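Local coordinates for probable secreted solute-binding lipoprotein (Streptomyces coelicolor, PDB 3I3V) that probably binds an extracellular solute as the lipid-anchored receptor component of a membrane transport system, at residues 96-108 with 323-335. Residues are numbered along the deposited sequence; the frame is centred on the assembly and turned at random.
Sequences GLRGRVLPAALAD and SGRDMALRTDAVS
Arg100 and Arg330 reach past each other, each guanidinium gripping backbone of the opposite segment. Arg100, bent at chi2 and chi3 (-72° and -68°), curls its end back so that NH1 donates to Arg330 O at 2.8 Å, the oxygen lying close to the guanidinium plane. A water also donates to Arg330 O and weakly accepts from Arg100 NH2, which is bonded in addition to Tyr311 O beside helix 313-323. Arg330 answers with NE, 3.1 Å from Gly99 O in a nearly straight bond; this oxygen too lies in the plane of the guanidinium, although NE sits above the carbonyl plane of Gly99. Pro103 CD meets Arg330 NH1 over one guanidinium face, and Leu102 CD1 packs on Arg330 CD. Next to these grips the backbones form a single beta bridge, Val101 with Leu329: Arg330 N bonds Arg100 O at 2.9 Å and Leu102 N bonds Ala328 O at 3.0 Å. In this two-lobed fold of the periplasmic binding protein class, the bridge ties the turn at Leu97–Arg100 and the start of helix 103-108 to the chain leaving strand 326-327. With Val101 CG2 anti to its carbonyl carbon, this methyl faces Leu329 CD2 at 3.7 Å, the two side chains crossing at a slant; Leu329 also touches Tyr311. Replacing Arg100 with an alanine would probably leave Arg330 O without its charged donor and break the link to Tyr311 O. Toward helix 103-108, Ala105 CB meets Ala328 CB at 3.8 Å, and Leu102 CD2 rests against the carbonyl oxygens of Met327 and Ala328.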
loop_
_atom_site.group_PDB
_atom_site.type_symbol
_atom_site.label_atom_id
_atom_site.label_comp_id
_atom_site.label_asym_id
_atom_site.label_seq_id
_atom_site.Cartn_x
_atom_site.Cartn_y
_atom_site.Cartn_z
ATOM N N GLY C 96 -11.068 -12.614 -28.893
ATOM C CA GLY C 96 -11.963 -11.493 -29.169
ATOM C C GLY C 96 -11.884 -10.804 -30.520
ATOM O O GLY C 96 -11.585 -9.615 -30.598
ATOM N N LEU C 97 -12.172 -11.531 -31.592
ATOM C CA LEU C 97 -12.126 -10.918 -32.906
ATOM C C LEU C 97 -13.501 -10.429 -33.360
ATOM O O LEU C 97 -13.596 -9.485 -34.136
ATOM C CB LEU C 97 -11.515 -11.886 -33.918
ATOM C CG LEU C 97 -10.167 -11.417 -34.485
ATOM C CD1 LEU C 97 -9.315 -10.818 -33.382
ATOM C CD2 LEU C 97 -9.457 -12.580 -35.150
ATOM N N ARG C 98 -14.572 -11.063 -32.889
ATOM C CA ARG C 98 -15.898 -10.589 -33.268
ATOM C C ARG C 98 -15.979 -9.251 -32.555
ATOM O O ARG C 98 -15.454 -9.104 -31.453
ATOM C CB ARG C 98 -16.993 -11.548 -32.791
ATOM C CG ARG C 98 -17.077 -11.762 -31.290
ATOM C CD ARG C 98 -18.288 -11.048 -30.699
ATOM N NE ARG C 98 -19.520 -11.329 -31.439
ATOM C CZ ARG C 98 -20.003 -12.547 -31.680
ATOM N NH1 ARG C 98 -19.359 -13.621 -31.241
ATOM N NH2 ARG C 98 -21.136 -12.694 -32.360
ATOM N N GLY C 99 -16.616 -8.269 -33.164
ATOM C CA GLY C 99 -16.650 -6.964 -32.531
ATOM C C GLY C 99 -15.760 -6.110 -33.412
ATOM O O GLY C 99 -15.865 -4.883 -33.439
ATOM N N ARG C 100 -14.862 -6.788 -34.124
ATOM C CA ARG C 100 -13.977 -6.141 -35.082
ATOM C C ARG C 100 -14.730 -6.235 -36.413
ATOM O O ARG C 100 -14.372 -5.581 -37.388
ATOM C CB ARG C 100 -12.647 -6.894 -35.197
ATOM C CG ARG C 100 -11.651 -6.608 -34.095
ATOM C CD ARG C 100 -11.065 -5.212 -34.237
ATOM N NE ARG C 100 -10.220 -5.097 -35.422
ATOM C CZ ARG C 100 -10.380 -4.185 -36.378
ATOM N NH1 ARG C 100 -11.359 -3.293 -36.302
ATOM N NH2 ARG C 100 -9.559 -4.167 -37.418
ATOM N N VAL C 101 -15.784 -7.052 -36.418
ATOM C CA VAL C 101 -16.617 -7.297 -37.596
ATOM C C VAL C 101 -17.930 -6.508 -37.601
ATOM O O VAL C 101 -18.624 -6.436 -36.588
ATOM C CB VAL C 101 -16.985 -8.799 -37.693
ATOM C CG1 VAL C 101 -17.705 -9.077 -38.999
ATOM C CG2 VAL C 101 -15.737 -9.664 -37.550
ATOM N N LEU C 102 -18.277 -5.921 -38.741
ATOM C CA LEU C 102 -19.522 -5.171 -38.852
ATOM C C LEU C 102 -20.672 -6.134 -38.545
ATOM O O LEU C 102 -20.756 -7.204 -39.141
ATOM C CB LEU C 102 -19.658 -4.616 -40.273
ATOM C CG LEU C 102 -19.256 -3.167 -40.577
ATOM C CD1 LEU C 102 -18.347 -2.613 -39.509
ATOM C CD2 LEU C 102 -18.595 -3.123 -41.940
ATOM N N PRO C 103 -21.577 -5.770 -37.618
ATOM C CA PRO C 103 -22.704 -6.643 -37.265
ATOM C C PRO C 103 -23.400 -7.303 -38.452
ATOM O O PRO C 103 -23.637 -8.510 -38.444
ATOM C CB PRO C 103 -23.625 -5.710 -36.489
ATOM C CG PRO C 103 -22.656 -4.833 -35.780
ATOM C CD PRO C 103 -21.675 -4.493 -36.887
ATOM N N ALA C 104 -23.728 -6.515 -39.471
ATOM C CA ALA C 104 -24.383 -7.054 -40.657
ATOM C C ALA C 104 -23.474 -8.061 -41.372
ATOM O O ALA C 104 -23.938 -9.077 -41.894
ATOM C CB ALA C 104 -24.762 -5.922 -41.605
ATOM N N ALA C 105 -22.179 -7.778 -41.401
ATOM C CA ALA C 105 -21.241 -8.681 -42.050
ATOM C C ALA C 105 -21.203 -10.029 -41.341
ATOM O O ALA C 105 -21.241 -11.078 -41.981
ATOM C CB ALA C 105 -19.854 -8.073 -42.063
ATOM N N LEU C 106 -21.125 -10.001 -40.017
ATOM C CA LEU C 106 -21.067 -11.238 -39.254
ATOM C C LEU C 106 -22.352 -12.048 -39.398
ATOM O O LEU C 106 -22.322 -13.281 -39.435
ATOM C CB LEU C 106 -20.804 -10.945 -37.781
ATOM C CG LEU C 106 -20.817 -12.200 -36.909
ATOM C CD1 LEU C 106 -19.778 -13.191 -37.421
ATOM C CD2 LEU C 106 -20.552 -11.816 -35.457
ATOM N N ALA C 107 -23.477 -11.350 -39.486
ATOM C CA ALA C 107 -24.764 -12.008 -39.631
ATOM C C ALA C 107 -24.862 -12.712 -40.980
ATOM O O ALA C 107 -25.262 -13.881 -41.063
ATOM C CB ALA C 107 -25.885 -10.991 -39.491
ATOM N N ASP C 108 -24.492 -11.998 -42.038
ATOM C CA ASP C 108 -24.553 -12.551 -43.386
ATOM C C ASP C 108 -23.610 -13.737 -43.586
ATOM O O ASP C 108 -23.790 -14.526 -44.522
ATOM C CB ASP C 108 -24.255 -11.458 -44.424
ATOM C CG ASP C 108 -25.387 -10.436 -44.555
ATOM O OD1 ASP C 108 -25.309 -9.579 -45.460
ATOM O OD2 ASP C 108 -26.345 -10.482 -43.756
ATOM N N SER C 323 -5.410 0.175 -51.420
ATOM C CA SER C 323 -6.118 -0.571 -52.448
ATOM C C SER C 323 -7.517 -0.035 -52.749
ATOM O O SER C 323 -8.103 -0.373 -53.777
ATOM C CB SER C 323 -6.212 -2.042 -52.048
ATOM O OG SER C 323 -6.683 -2.829 -53.127
ATOM N N GLY C 324 -8.049 0.798 -51.855
ATOM C CA GLY C 324 -9.382 1.347 -52.054
ATOM C C GLY C 324 -10.469 0.290 -51.927
ATOM O O GLY C 324 -11.462 0.305 -52.662
ATOM N N ARG C 325 -10.277 -0.625 -50.981
ATOM C CA ARG C 325 -11.215 -1.713 -50.740
ATOM C C ARG C 325 -12.212 -1.371 -49.650
ATOM O O ARG C 325 -11.855 -0.749 -48.640
ATOM C CB ARG C 325 -10.466 -2.964 -50.278
ATOM C CG ARG C 325 -9.505 -3.557 -51.270
ATOM C CD ARG C 325 -10.131 -4.690 -52.052
ATOM N NE ARG C 325 -11.024 -4.239 -53.112
ATOM C CZ ARG C 325 -10.691 -3.360 -54.054
ATOM N NH1 ARG C 325 -9.481 -2.816 -54.065
ATOM N NH2 ARG C 325 -11.559 -3.052 -55.011
ATOM N N ASP C 326 -13.458 -1.777 -49.851
ATOM C CA ASP C 326 -14.464 -1.578 -48.823
ATOM C C ASP C 326 -14.250 -2.837 -47.983
ATOM O O ASP C 326 -13.961 -3.908 -48.532
ATOM C CB ASP C 326 -15.867 -1.559 -49.422
ATOM C CG ASP C 326 -16.077 -0.399 -50.380
ATOM O OD1 ASP C 326 -15.784 0.758 -49.989
ATOM O OD2 ASP C 326 -16.541 -0.650 -51.513
HETATM N N MSE C 327 -14.380 -2.715 -46.665
HETATM C CA MSE C 327 -14.139 -3.850 -45.774
HETATM C C MSE C 327 -15.350 -4.287 -44.969
HETATM O O MSE C 327 -16.283 -3.514 -44.767
HETATM C CB MSE C 327 -13.007 -3.510 -44.795
HETATM C CG MSE C 327 -11.712 -3.067 -45.452
HETATM SE SE MSE C 327 -10.903 -4.459 -46.502
HETATM C CE MSE C 327 -10.045 -5.425 -45.069
ATOM N N ALA C 328 -15.316 -5.534 -44.507
ATOM C CA ALA C 328 -16.386 -6.089 -43.690
ATOM C C ALA C 328 -16.085 -5.872 -42.211
ATOM O O ALA C 328 -16.864 -6.286 -41.360
ATOM C CB ALA C 328 -16.548 -7.568 -43.968
ATOM N N LEU C 329 -14.955 -5.231 -41.904
ATOM C CA LEU C 329 -14.575 -4.967 -40.516
ATOM C C LEU C 329 -14.622 -3.472 -40.209
ATOM O O LEU C 329 -14.567 -2.639 -41.118
ATOM C CB LEU C 329 -13.158 -5.486 -40.245
ATOM C CG LEU C 329 -12.817 -6.894 -40.741
ATOM C CD1 LEU C 329 -11.361 -7.210 -40.425
ATOM C CD2 LEU C 329 -13.737 -7.905 -40.086
ATOM N N ARG C 330 -14.709 -3.134 -38.925
ATOM C CA ARG C 330 -14.742 -1.735 -38.501
ATOM C C ARG C 330 -13.385 -1.083 -38.735
ATOM O O ARG C 330 -12.353 -1.660 -38.386
ATOM C CB ARG C 330 -15.051 -1.628 -37.009
ATOM C CG ARG C 330 -15.988 -2.680 -36.475
ATOM C CD ARG C 330 -17.285 -2.079 -35.994
ATOM N NE ARG C 330 -17.713 -2.725 -34.762
ATOM C CZ ARG C 330 -18.923 -2.607 -34.233
ATOM N NH1 ARG C 330 -19.844 -1.859 -34.829
ATOM N NH2 ARG C 330 -19.208 -3.243 -33.105
ATOM N N THR C 331 -13.403 0.114 -39.325
ATOM C CA THR C 331 -12.196 0.900 -39.594
ATOM C C THR C 331 -12.552 2.373 -39.435
ATOM O O THR C 331 -13.731 2.738 -39.357
ATOM C CB THR C 331 -11.683 0.795 -41.046
ATOM O OG1 THR C 331 -12.160 -0.399 -41.659
ATOM C CG2 THR C 331 -10.173 0.798 -41.064
ATOM N N ASP C 332 -11.522 3.210 -39.410
ATOM C CA ASP C 332 -11.687 4.652 -39.310
ATOM C C ASP C 332 -11.056 5.194 -40.588
ATOM O O ASP C 332 -11.200 6.370 -40.921
ATOM C CB ASP C 332 -10.961 5.199 -38.073
ATOM C CG ASP C 332 -11.722 4.937 -36.776
ATOM O OD1 ASP C 332 -11.088 4.964 -35.696
ATOM O OD2 ASP C 332 -12.956 4.719 -36.829
ATOM N N ALA C 333 -10.371 4.300 -41.301
ATOM C CA ALA C 333 -9.704 4.628 -42.553
ATOM C C ALA C 333 -10.727 4.898 -43.649
ATOM O O ALA C 333 -11.845 4.378 -43.617
ATOM C CB ALA C 333 -8.789 3.483 -42.975
ATOM N N VAL C 334 -10.322 5.704 -44.621
ATOM C CA VAL C 334 -11.174 6.062 -45.734
ATOM C C VAL C 334 -10.351 6.043 -47.008
ATOM O O VAL C 334 -9.215 6.510 -47.023
ATOM C CB VAL C 334 -11.761 7.468 -45.546
ATOM C CG1 VAL C 334 -12.559 7.868 -46.788
ATOM C CG2 VAL C 334 -12.641 7.505 -44.295
ATOM N N SER C 335 -10.919 5.496 -48.072
ATOM C CA SER C 335 -10.214 5.427 -49.343
ATOM C C SER C 335 -10.082 6.821 -49.964
ATOM O O SER C 335 -10.754 7.158 -50.937
ATOM C CB SER C 335 -10.944 4.480 -50.305
ATOM O OG SER C 335 -10.875 3.138 -49.850
HETATM O O HOH W 1 -9.323 -0.913 -38.662
#